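Local atomic coordinates of trans-4-hydroxy-L-proline dehydratase (Clostridioides difficile 70-100-2010, PDB entry 6VXC), a protein that uses glycyl radical chemistry to dehydrate trans-4-hydroxy-L-proline to (S)-1-pyrroline-5-carboxylate in the anaerobic breakdown of hydroxyproline. Residues A[584-589]-A[629-634]; A[471-476]-A[576-581]; A[314-317]-A[321-324]; A[262-267]-A[275-280]. All coordinates share one frame; numbering follows the deposited sequence.

Contact 1 of 4, residues A[584-589]-A[629-634]; sequences AIKYNV and DDYADE
Tyr631 lays its ring between Lys586 and Tyr587, with its phenol end pushed against the backbone of helix 575-591. The extended Tyr631 side chain (CG anti to the backbone N, chi1 -167°) brings OH to 3.3 Å from Tyr587 CA and to 3.4 Å from Lys586 CG. Tyr587 meets one face of this ring with its own edge, the planes standing at 90°. The ring centroids are 5.6 Å apart. At the point of touch Tyr587 CD1 comes to 3.8 Å from Tyr631 CZ. This is a T-shaped aromatic pair in which Tyr631 offers the face. The pair joins helix 575-591 to the first turn of helix 630-647 at the surface of the molecule, within the pyruvate formate-lyase-like part of this glycyl radical enzyme. Asp629 is the N-cap of that second helix, its OD1 taking the Tyr631 N-H at 3.1 Å from above the carboxylate plane. Over the opposite face of the Tyr631 ring lies a water, nearly above the ring centre. It accepts from Lys586 NZ at 2.9 Å and donates to Tyr631 O at 2.7 Å, so the lysine reaches the second helix through solvent. The direct cation-pi approach of Lys586 to Tyr631 is long and at most weakly attractive; Lys586 also has a cation-pi partner in Tyr506. The Tyr631 hydroxyl is hydrogen-bonded to Asp591, a few residues further along helix 575-591.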
loop_
_atom_site.group_PDB
_atom_site.type_symbol
_atom_site.label_atom_id
_atom_site.label_comp_id
_atom_site.label_asym_id
_atom_site.label_seq_id
_atom_site.Cartn_x
_atom_site.Cartn_y
_atom_site.Cartn_z
ATOM N N ALA A 584 10.806 24.211 18.023
ATOM C CA ALA A 584 10.197 25.268 18.826
ATOM C C ALA A 584 10.743 25.274 20.252
ATOM O O ALA A 584 10.956 26.338 20.846
ATOM C CB ALA A 584 8.676 25.106 18.835
ATOM N N ILE A 585 10.947 24.096 20.824
ATOM C CA ILE A 585 11.456 24.014 22.186
ATOM C C ILE A 585 12.902 24.494 22.254
ATOM O O ILE A 585 13.258 25.315 23.106
ATOM C CB ILE A 585 11.299 22.583 22.731
ATOM C CG1 ILE A 585 9.809 22.237 22.906
ATOM C CG2 ILE A 585 12.099 22.430 24.021
ATOM C CD1 ILE A 585 9.555 20.768 23.306
ATOM N N LYS A 586 13.751 24.008 21.347
ATOM C CA LYS A 586 15.147 24.422 21.362
ATOM C C LYS A 586 15.276 25.931 21.196
ATOM O O LYS A 586 16.005 26.591 21.946
ATOM C CB LYS A 586 15.908 23.706 20.254
ATOM C CG LYS A 586 17.377 24.060 20.187
ATOM C CD LYS A 586 17.994 23.326 19.017
ATOM C CE LYS A 586 19.482 23.385 19.045
ATOM N NZ LYS A 586 20.019 22.558 17.926
ATOM N N TYR A 587 14.541 26.496 20.234
ATOM C CA TYR A 587 14.666 27.915 19.918
ATOM C C TYR A 587 14.136 28.784 21.050
ATOM O O TYR A 587 14.814 29.717 21.495
ATOM C CB TYR A 587 13.923 28.213 18.605
ATOM C CG TYR A 587 14.088 29.618 18.058
ATOM C CD1 TYR A 587 15.196 29.956 17.300
ATOM C CD2 TYR A 587 13.118 30.591 18.268
ATOM C CE1 TYR A 587 15.355 31.233 16.777
ATOM C CE2 TYR A 587 13.271 31.893 17.748
ATOM C CZ TYR A 587 14.394 32.199 16.999
ATOM O OH TYR A 587 14.575 33.456 16.475
ATOM N N ASN A 588 12.935 28.477 21.541
ATOM C CA ASN A 588 12.259 29.350 22.490
ATOM C C ASN A 588 12.635 29.074 23.944
ATOM O O ASN A 588 12.801 30.024 24.716
ATOM C CB ASN A 588 10.745 29.235 22.319
ATOM C CG ASN A 588 10.266 29.834 21.012
ATOM O OD1 ASN A 588 10.223 31.058 20.863
ATOM N ND2 ASN A 588 9.906 28.973 20.055
ATOM N N VAL A 589 12.805 27.813 24.332
ATOM C CA VAL A 589 13.095 27.492 25.731
ATOM C C VAL A 589 14.590 27.576 26.027
ATOM O O VAL A 589 15.001 28.205 27.003
ATOM C CB VAL A 589 12.542 26.099 26.102
ATOM C CG1 VAL A 589 12.934 25.761 27.537
ATOM C CG2 VAL A 589 11.038 26.043 25.923
ATOM N N ASP A 629 16.048 25.793 5.952
ATOM C CA ASP A 629 16.581 26.446 7.145
ATOM C C ASP A 629 17.242 25.385 8.027
ATOM O O ASP A 629 16.550 24.570 8.642
ATOM C CB ASP A 629 15.461 27.171 7.890
ATOM C CG ASP A 629 15.950 27.948 9.099
ATOM O OD1 ASP A 629 17.083 27.722 9.570
ATOM O OD2 ASP A 629 15.171 28.794 9.581
ATOM N N ASP A 630 18.581 25.419 8.105
ATOM C CA ASP A 630 19.333 24.375 8.801
ATOM C C ASP A 630 19.058 24.337 10.304
ATOM O O ASP A 630 19.245 23.288 10.920
ATOM C CB ASP A 630 20.833 24.544 8.532
ATOM C CG ASP A 630 21.247 23.993 7.173
ATOM O OD1 ASP A 630 20.592 23.045 6.672
ATOM O OD2 ASP A 630 22.194 24.544 6.588
ATOM N N TYR A 631 18.593 25.430 10.906
ATOM C CA TYR A 631 18.231 25.365 12.321
ATOM C C TYR A 631 17.141 24.324 12.543
ATOM O O TYR A 631 17.219 23.502 13.465
ATOM C CB TYR A 631 17.765 26.727 12.828
ATOM C CG TYR A 631 17.677 26.794 14.330
ATOM C CD1 TYR A 631 16.572 26.304 15.004
ATOM C CD2 TYR A 631 18.713 27.346 15.077
ATOM C CE1 TYR A 631 16.491 26.357 16.375
ATOM C CE2 TYR A 631 18.640 27.412 16.460
ATOM C CZ TYR A 631 17.522 26.906 17.101
ATOM O OH TYR A 631 17.414 26.955 18.464
ATOM N N ALA A 632 16.116 24.331 11.686
ATOM C CA ALA A 632 15.073 23.319 11.783
ATOM C C ALA A 632 15.497 22.010 11.114
ATOM O O ALA A 632 15.237 20.922 11.640
ATOM C CB ALA A 632 13.784 23.838 11.145
ATOM N N ASP A 633 16.175 22.095 9.968
ATOM C CA ASP A 633 16.445 20.890 9.195
ATOM C C ASP A 633 17.468 19.983 9.867
ATOM O O ASP A 633 17.412 18.762 9.688
ATOM C CB ASP A 633 16.920 21.255 7.790
ATOM C CG ASP A 633 15.832 21.923 6.956
ATOM O OD1 ASP A 633 14.669 21.974 7.411
ATOM O OD2 ASP A 633 16.148 22.360 5.831
ATOM N N GLU A 634 18.407 20.547 10.627
ATOM C CA GLU A 634 19.339 19.705 11.369
ATOM C C GLU A 634 18.623 18.915 12.450
ATOM O O GLU A 634 19.053 17.812 12.807
ATOM C CB GLU A 634 20.439 20.556 12.005
ATOM C CG GLU A 634 21.470 21.051 11.036
ATOM C CD GLU A 634 22.498 21.956 11.689
ATOM O OE1 GLU A 634 22.388 22.216 12.914
ATOM O OE2 GLU A 634 23.410 22.411 10.968
HETATM O O HOH W 1 19.248 23.397 15.310
#

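Contact 2 of 4, residues A[471-476]-A[576-581]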
loop_
_atom_site.group_PDB
_atom_site.type_symbol
_atom_site.label_atom_id
_atom_site.label_comp_id
_atom_site.label_asym_id
_atom_site.label_seq_id
_atom_site.Cartn_x
_atom_site.Cartn_y
_atom_site.Cartn_z
ATOM N N MET A 471 3.948 4.383 13.248
ATOM C CA MET A 471 4.476 4.769 14.551
ATOM C C MET A 471 4.249 6.264 14.736
ATOM O O MET A 471 4.697 7.066 13.912
ATOM C CB MET A 471 5.967 4.431 14.656
ATOM C CG MET A 471 6.594 4.685 16.034
ATOM S SD MET A 471 5.891 3.694 17.349
ATOM C CE MET A 471 6.143 2.029 16.734
ATOM N N ASN A 472 3.598 6.634 15.838
ATOM C CA ASN A 472 3.153 8.004 16.097
ATOM C C ASN A 472 4.314 8.769 16.742
ATOM O O ASN A 472 4.396 8.930 17.956
ATOM C CB ASN A 472 1.902 7.977 16.987
ATOM C CG ASN A 472 1.183 9.331 17.075
ATOM O OD1 ASN A 472 1.752 10.384 16.754
ATOM N ND2 ASN A 472 -0.069 9.305 17.554
ATOM N N ILE A 473 5.260 9.225 15.908
ATOM C CA ILE A 473 6.458 9.872 16.450
ATOM C C ILE A 473 6.108 11.122 17.244
ATOM O O ILE A 473 6.684 11.327 18.320
ATOM C CB ILE A 473 7.478 10.127 15.334
ATOM C CG1 ILE A 473 7.797 8.813 14.631
ATOM C CG2 ILE A 473 8.738 10.734 15.900
ATOM C CD1 ILE A 473 8.645 8.994 13.416
ATOM N N PRO A 474 5.214 11.998 16.784
ATOM C CA PRO A 474 4.855 13.173 17.598
ATOM C C PRO A 474 4.299 12.810 18.972
ATOM O O PRO A 474 4.598 13.492 19.955
ATOM C CB PRO A 474 3.810 13.890 16.725
ATOM C CG PRO A 474 4.140 13.461 15.301
ATOM C CD PRO A 474 4.575 12.020 15.453
ATOM N N LYS A 475 3.481 11.766 19.068
ATOM C CA LYS A 475 2.962 11.398 20.382
ATOM C C LYS A 475 4.049 10.806 21.278
ATOM O O LYS A 475 3.932 10.872 22.499
ATOM C CB LYS A 475 1.796 10.433 20.246
ATOM C CG LYS A 475 0.973 10.271 21.536
ATOM C CD LYS A 475 -0.350 9.571 21.255
ATOM C CE LYS A 475 -1.187 9.353 22.520
ATOM N NZ LYS A 475 -1.862 10.606 22.960
ATOM N N ILE A 476 5.121 10.267 20.703
ATOM C CA ILE A 476 6.251 9.871 21.532
ATOM C C ILE A 476 6.877 11.096 22.191
ATOM O O ILE A 476 7.280 11.042 23.360
ATOM C CB ILE A 476 7.264 9.065 20.702
ATOM C CG1 ILE A 476 6.625 7.719 20.306
ATOM C CG2 ILE A 476 8.589 8.879 21.466
ATOM C CD1 ILE A 476 7.487 6.866 19.389
ATOM N N GLY A 576 7.473 16.087 10.139
ATOM C CA GLY A 576 7.358 17.541 10.137
ATOM C C GLY A 576 6.845 18.089 11.459
ATOM O O GLY A 576 7.398 19.044 12.019
ATOM N N THR A 577 5.765 17.502 11.964
ATOM C CA THR A 577 5.201 17.944 13.233
ATOM C C THR A 577 6.247 17.860 14.344
ATOM O O THR A 577 6.493 18.840 15.053
ATOM C CB THR A 577 3.974 17.090 13.577
ATOM O OG1 THR A 577 2.957 17.288 12.594
ATOM C CG2 THR A 577 3.410 17.440 14.963
ATOM N N ILE A 578 6.936 16.720 14.456
ATOM C CA ILE A 578 7.838 16.591 15.596
ATOM C C ILE A 578 9.091 17.428 15.405
ATOM O O ILE A 578 9.613 17.982 16.377
ATOM C CB ILE A 578 8.180 15.122 15.914
ATOM C CG1 ILE A 578 9.073 15.106 17.175
ATOM C CG2 ILE A 578 8.829 14.411 14.737
ATOM C CD1 ILE A 578 9.381 13.793 17.684
ATOM N N THR A 579 9.577 17.556 14.165
ATOM C CA THR A 579 10.692 18.454 13.891
ATOM C C THR A 579 10.370 19.870 14.346
ATOM O O THR A 579 11.154 20.501 15.064
ATOM C CB THR A 579 11.026 18.475 12.392
ATOM O OG1 THR A 579 11.537 17.212 11.972
ATOM C CG2 THR A 579 12.064 19.534 12.129
ATOM N N ASP A 580 9.220 20.395 13.911
ATOM C CA ASP A 580 8.863 21.753 14.300
ATOM C C ASP A 580 8.630 21.863 15.806
ATOM O O ASP A 580 8.917 22.907 16.395
ATOM C CB ASP A 580 7.639 22.231 13.520
ATOM C CG ASP A 580 7.952 22.553 12.045
ATOM O OD1 ASP A 580 9.127 22.530 11.641
ATOM O OD2 ASP A 580 7.004 22.844 11.284
ATOM N N SER A 581 8.129 20.804 16.447
ATOM C CA SER A 581 7.911 20.849 17.896
ATOM C C SER A 581 9.232 20.928 18.652
ATOM O O SER A 581 9.406 21.788 19.521
ATOM C CB SER A 581 7.102 19.640 18.358
ATOM O OG SER A 581 5.766 19.728 17.907
#
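Ile578 points its side chain into the start of helix 473-481, where it meets Pro474 and Ile473 in turn. Its CB packs 4.2 Å from Pro474 CA, close to where the two backbones pass most tightly, the CA atoms of these residues being only 5.0 Å apart. From CB the chain forks. Ile578 CG2 meets the Ile473 CG2 methyl at 3.9 Å. CG1, anti to the backbone N (chi1 -177°), carries CD1 over to the same methyl, and Ile578 CD1 lies 3.6 Å from Ile473 CG2 and 3.7 Å from Ile473 O. One methyl of Ile473 is thus held by two branches of Ile578, the side chains crossing near a right angle. One residue earlier, Thr577 turns its CG2 to Pro474 CB at 4.0 Å, while its hydroxyl is engaged by Glu695 and Ser689. No hydrogen bond crosses; the contact consists of apolar packing. Asn472 OD1 caps helix 473-481 by accepting from Lys475 N. Strands 463-472 and 565-573 are parallel neighbours in one sheet, each leading into one of these helices, consistent with the alpha/beta barrel of glycyl radical enzymes; Phe513 of helix 506-538 and Ile639 of helix 630-647 also pack on Ile578.

Contact 3 of 4, residues A[314-317]-A[321-324]; sequences ERDV and ILDR
Asp316 O takes the backbone N-H of Ile321 at 3.1 Å, with an N-H...O angle of 150° and the donor tilted 23° from the carbonyl plane. A bond from the N-H of residue i+5 to the O of residue i is the 6→1 bond, consistent with a Schellman-type helix end, and here it turns the chain back against the last turn of helix 305-318. Leu322 N approaches the same oxygen at 3.5 Å, but this second bond is weak, with a poor angle. A water then joins the helix end to the returning loop, donating to Val317 O at 2.8 Å and to Leu322 O at 2.9 Å. Beside it, Val317 CA makes a C-H...O contact with Leu322 O at 3.3 Å.

The side chains close in around these backbone bonds. Asp316 is buried, and its OD2 accepts from Tyr276 N at the start of helix 276-293, an environment that would probably favour the charged carboxylate. Asp316 CB rests 3.5 Å from Leu322 CB, while the Ile321 CD1 methyl lies against the carboxylate group itself, 3.6 Å from Asp316 CG. Ile321 achieves this because chi1 of 64° sets CG1 between its backbone N and carbonyl carbon, swinging the chain back to the helix. Val317 CG1 sits against Leu322 O, with Leu322 CB further off.

Asp323 then caps helix 324-339 through Arg326 N. The turn therefore links the end of helix 305-318 to the start of helix 324-339, with Thr275, ahead of helix 276-293, packed against Asp316 and Ile321.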
loop_
_atom_site.group_PDB
_atom_site.type_symbol
_atom_site.label_atom_id
_atom_site.label_comp_id
_atom_site.label_asym_id
_atom_site.label_seq_id
_atom_site.Cartn_x
_atom_site.Cartn_y
_atom_site.Cartn_z
ATOM N N GLU A 314 6.017 -6.438 -29.120
ATOM C CA GLU A 314 6.852 -6.412 -30.314
ATOM C C GLU A 314 6.658 -7.672 -31.145
ATOM O O GLU A 314 6.500 -7.605 -32.369
ATOM C CB GLU A 314 8.314 -6.230 -29.906
ATOM C CG GLU A 314 8.603 -4.856 -29.318
ATOM C CD GLU A 314 10.080 -4.607 -29.098
ATOM O OE1 GLU A 314 10.867 -5.551 -29.255
ATOM O OE2 GLU A 314 10.461 -3.465 -28.757
ATOM N N ARG A 315 6.647 -8.833 -30.490
ATOM C CA ARG A 315 6.439 -10.091 -31.196
ATOM C C ARG A 315 5.063 -10.122 -31.861
ATOM O O ARG A 315 4.938 -10.452 -33.046
ATOM C CB ARG A 315 6.626 -11.247 -30.202
ATOM C CG ARG A 315 6.836 -12.630 -30.755
ATOM C CD ARG A 315 7.588 -13.538 -29.715
ATOM N NE ARG A 315 7.057 -13.418 -28.347
ATOM C CZ ARG A 315 7.774 -13.122 -27.259
ATOM N NH1 ARG A 315 9.086 -12.917 -27.330
ATOM N NH2 ARG A 315 7.181 -13.043 -26.077
ATOM N N ASP A 316 4.022 -9.710 -31.130
ATOM C CA ASP A 316 2.662 -9.832 -31.646
ATOM C C ASP A 316 2.407 -8.877 -32.813
ATOM O O ASP A 316 1.752 -9.255 -33.792
ATOM C CB ASP A 316 1.647 -9.600 -30.518
ATOM C CG ASP A 316 1.494 -10.826 -29.574
ATOM O OD1 ASP A 316 2.291 -11.787 -29.678
ATOM O OD2 ASP A 316 0.578 -10.807 -28.717
ATOM N N VAL A 317 2.916 -7.643 -32.748
ATOM C CA VAL A 317 2.689 -6.733 -33.865
ATOM C C VAL A 317 3.456 -7.204 -35.094
ATOM O O VAL A 317 2.937 -7.168 -36.213
ATOM C CB VAL A 317 3.039 -5.281 -33.487
ATOM C CG1 VAL A 317 2.321 -4.856 -32.188
ATOM C CG2 VAL A 317 4.513 -5.102 -33.376
ATOM N N ILE A 321 -0.771 -10.016 -35.329
ATOM C CA ILE A 321 -1.924 -10.363 -34.508
ATOM C C ILE A 321 -2.286 -9.275 -33.509
ATOM O O ILE A 321 -3.260 -9.426 -32.764
ATOM C CB ILE A 321 -1.705 -11.700 -33.770
ATOM C CG1 ILE A 321 -0.545 -11.603 -32.776
ATOM C CG2 ILE A 321 -1.492 -12.842 -34.759
ATOM C CD1 ILE A 321 -0.487 -12.773 -31.818
ATOM N N LEU A 322 -1.556 -8.169 -33.496
ATOM C CA LEU A 322 -1.782 -7.104 -32.531
ATOM C C LEU A 322 -1.398 -5.785 -33.174
ATOM O O LEU A 322 -0.496 -5.730 -34.012
ATOM C CB LEU A 322 -0.949 -7.311 -31.254
ATOM C CG LEU A 322 -1.214 -6.428 -30.025
ATOM C CD1 LEU A 322 -2.601 -6.685 -29.467
ATOM C CD2 LEU A 322 -0.200 -6.745 -28.951
ATOM N N ASP A 323 -2.076 -4.720 -32.763
ATOM C CA ASP A 323 -1.649 -3.365 -33.075
ATOM C C ASP A 323 -1.766 -2.502 -31.815
ATOM O O ASP A 323 -2.229 -2.954 -30.763
ATOM C CB ASP A 323 -2.454 -2.780 -34.250
ATOM C CG ASP A 323 -3.949 -2.706 -33.973
ATOM O OD1 ASP A 323 -4.374 -2.942 -32.829
ATOM O OD2 ASP A 323 -4.705 -2.363 -34.906
ATOM N N ARG A 324 -1.351 -1.238 -31.924
ATOM C CA ARG A 324 -1.343 -0.372 -30.752
ATOM C C ARG A 324 -2.735 -0.232 -30.156
ATOM O O ARG A 324 -2.897 -0.241 -28.929
ATOM C CB ARG A 324 -0.784 1.008 -31.113
ATOM C CG ARG A 324 -0.397 1.838 -29.893
ATOM C CD ARG A 324 -0.057 3.273 -30.246
ATOM N NE ARG A 324 0.611 3.983 -29.156
ATOM C CZ ARG A 324 -0.012 4.637 -28.179
ATOM N NH1 ARG A 324 0.699 5.267 -27.242
ATOM N NH2 ARG A 324 -1.336 4.675 -28.143
HETATM O O HOH W 2 0.489 -5.875 -36.710
#

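Contact 4 of 4, residues A[262-267]-A[275-280]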
loop_
_atom_site.group_PDB
_atom_site.type_symbol
_atom_site.label_atom_id
_atom_site.label_comp_id
_atom_site.label_asym_id
_atom_site.label_seq_id
_atom_site.Cartn_x
_atom_site.Cartn_y
_atom_site.Cartn_z
ATOM N N ALA A 262 -12.213 -18.266 -24.296
ATOM C CA ALA A 262 -12.000 -19.690 -24.081
ATOM C C ALA A 262 -10.638 -20.127 -24.598
ATOM O O ALA A 262 -9.919 -20.849 -23.906
ATOM C CB ALA A 262 -13.123 -20.489 -24.741
ATOM N N GLU A 263 -10.251 -19.676 -25.799
ATOM C CA GLU A 263 -8.922 -19.994 -26.336
ATOM C C GLU A 263 -7.801 -19.472 -25.444
ATOM O O GLU A 263 -6.749 -20.106 -25.314
ATOM C CB GLU A 263 -8.744 -19.405 -27.738
ATOM C CG GLU A 263 -9.429 -20.146 -28.870
ATOM C CD GLU A 263 -9.561 -19.287 -30.135
ATOM O OE1 GLU A 263 -10.423 -19.619 -30.980
ATOM O OE2 GLU A 263 -8.785 -18.308 -30.291
ATOM N N THR A 264 -7.974 -18.278 -24.887
ATOM C CA THR A 264 -6.944 -17.728 -24.017
ATOM C C THR A 264 -6.801 -18.569 -22.756
ATOM O O THR A 264 -5.684 -18.879 -22.332
ATOM C CB THR A 264 -7.288 -16.273 -23.703
ATOM O OG1 THR A 264 -7.421 -15.552 -24.934
ATOM C CG2 THR A 264 -6.237 -15.610 -22.813
ATOM N N CYS A 265 -7.927 -18.961 -22.164
ATOM C CA CYS A 265 -7.930 -19.771 -20.951
ATOM C C CYS A 265 -7.529 -21.229 -21.203
ATOM O O CYS A 265 -7.162 -21.928 -20.252
ATOM C CB CYS A 265 -9.312 -19.687 -20.299
ATOM S SG CYS A 265 -9.794 -17.987 -19.814
ATOM N N ASP A 266 -7.593 -21.709 -22.453
ATOM C CA ASP A 266 -6.993 -23.001 -22.779
ATOM C C ASP A 266 -5.495 -22.979 -22.550
ATOM O O ASP A 266 -4.884 -24.029 -22.324
ATOM C CB ASP A 266 -7.240 -23.378 -24.244
ATOM C CG ASP A 266 -8.660 -23.805 -24.522
ATOM O OD1 ASP A 266 -9.395 -24.139 -23.573
ATOM O OD2 ASP A 266 -9.038 -23.811 -25.716
ATOM N N VAL A 267 -4.881 -21.799 -22.628
ATOM C CA VAL A 267 -3.436 -21.695 -22.479
ATOM C C VAL A 267 -3.087 -21.356 -21.036
ATOM O O VAL A 267 -2.336 -22.086 -20.389
ATOM C CB VAL A 267 -2.844 -20.655 -23.441
ATOM C CG1 VAL A 267 -1.333 -20.577 -23.265
ATOM C CG2 VAL A 267 -3.221 -20.972 -24.888
ATOM N N THR A 275 1.055 -14.929 -26.049
ATOM C CA THR A 275 0.697 -13.668 -26.678
ATOM C C THR A 275 0.521 -12.589 -25.610
ATOM O O THR A 275 0.361 -12.882 -24.424
ATOM C CB THR A 275 -0.593 -13.803 -27.491
ATOM O OG1 THR A 275 -1.693 -13.968 -26.593
ATOM C CG2 THR A 275 -0.530 -15.036 -28.446
ATOM N N TYR A 276 0.544 -11.330 -26.063
ATOM C CA TYR A 276 0.312 -10.180 -25.192
ATOM C C TYR A 276 -1.022 -10.299 -24.466
ATOM O O TYR A 276 -1.116 -10.031 -23.263
ATOM C CB TYR A 276 0.376 -8.916 -26.052
ATOM C CG TYR A 276 0.065 -7.563 -25.444
ATOM C CD1 TYR A 276 -1.243 -7.139 -25.288
ATOM C CD2 TYR A 276 1.092 -6.666 -25.134
ATOM C CE1 TYR A 276 -1.526 -5.896 -24.797
ATOM C CE2 TYR A 276 0.818 -5.411 -24.645
ATOM C CZ TYR A 276 -0.501 -5.030 -24.483
ATOM O OH TYR A 276 -0.821 -3.794 -24.006
ATOM N N HIS A 277 -2.069 -10.666 -25.201
ATOM C CA HIS A 277 -3.376 -10.921 -24.602
ATOM C C HIS A 277 -3.274 -11.992 -23.513
ATOM O O HIS A 277 -3.795 -11.825 -22.409
ATOM C CB HIS A 277 -4.335 -11.370 -25.706
ATOM C CG HIS A 277 -5.772 -11.402 -25.313
ATOM N ND1 HIS A 277 -6.201 -11.726 -24.046
ATOM C CD2 HIS A 277 -6.890 -11.214 -26.047
ATOM C CE1 HIS A 277 -7.521 -11.693 -24.005
ATOM N NE2 HIS A 277 -7.965 -11.393 -25.213
ATOM N N GLN A 278 -2.603 -13.105 -23.817
ATOM C CA GLN A 278 -2.478 -14.180 -22.835
ATOM C C GLN A 278 -1.647 -13.749 -21.637
ATOM O O GLN A 278 -1.906 -14.205 -20.521
ATOM C CB GLN A 278 -1.864 -15.428 -23.471
ATOM C CG GLN A 278 -2.820 -16.123 -24.407
ATOM C CD GLN A 278 -2.145 -17.100 -25.340
ATOM O OE1 GLN A 278 -0.993 -17.487 -25.142
ATOM N NE2 GLN A 278 -2.862 -17.505 -26.365
ATOM N N ALA A 279 -0.636 -12.903 -21.859
ATOM C CA ALA A 279 0.186 -12.413 -20.757
ATOM C C ALA A 279 -0.644 -11.604 -19.770
ATOM O O ALA A 279 -0.475 -11.731 -18.553
ATOM C CB ALA A 279 1.360 -11.596 -21.285
ATOM N N ILE A 280 -1.554 -10.773 -20.278
ATOM C CA ILE A 280 -2.401 -9.983 -19.392
ATOM C C ILE A 280 -3.384 -10.877 -18.649
ATOM O O ILE A 280 -3.612 -10.703 -17.446
ATOM C CB ILE A 280 -3.109 -8.861 -20.178
ATOM C CG1 ILE A 280 -2.092 -7.805 -20.647
ATOM C CG2 ILE A 280 -4.253 -8.266 -19.355
ATOM C CD1 ILE A 280 -2.676 -6.775 -21.571
HETATM O O HOH W 3 -5.596 -16.291 -26.970
#
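Gln278 reaches across to helix 252-267, its CG anti to the carbonyl carbon (chi1 -72°) and the chain extended beyond, which sets its amide against Val267 and its CG against Thr264. Both Val267 methyls meet that amide: CG1 lies 3.6 Å from Gln278 OE1 and CG2 3.8 Å from Gln278 NE2, the two side chains crossing near a right angle. Thr264 CG2 packs 3.8 Å from Gln278 CG, while its hydroxyl sits over one face of the His277 ring. A water ties the polar ends together, donating to Thr264 OG1 at 2.8 Å and accepting from Gln278 NE2 at 3.1 Å. Thr264 OG1 also bonds to Leu260 O. Within its own segment Gln278 forms a capping box with Thr275: Gln278 N donates to Thr275 OG1 at 3.0 Å, and the return bond from Thr275 N to Gln278 OE1 is weak, that oxygen also taking Glu274 N. Helices 252-267 and 276-293, consecutive and linked by a short loop, pack steeply: the axes of segments 262-267 and 276-280 pass 9.8 Å apart at -68°. Behind 262-267 lies helix 214-248, touched by Ala262 and Cys265, whereas Tyr276 and His277 carry helix 276-293 onto Leu330 of helix 324-339.

Contact 2 is fully buried and apolar, whereas contacts 1 and 3 lie at the surface, and contact 4 is partly buried. Contacts 1 and 2 share helix 575-591 and touch where Ala632 O meets Thr579 CG2 at 3.5 Å; one face of that helix packs aliphatically, while further along it offers a tyrosine and a water-linked lysine. Contacts 3 and 4 form a second pair on the opposite side of the chain's centre, their nearest atoms about 35 Å or more from the first pair. They also touch through apolar packing, Leu322 CD2 lying 3.6 Å from Tyr276 CG. Backbone hydrogen bonds cross contact 3 alone; waters bridge contacts 1, 3 and 4.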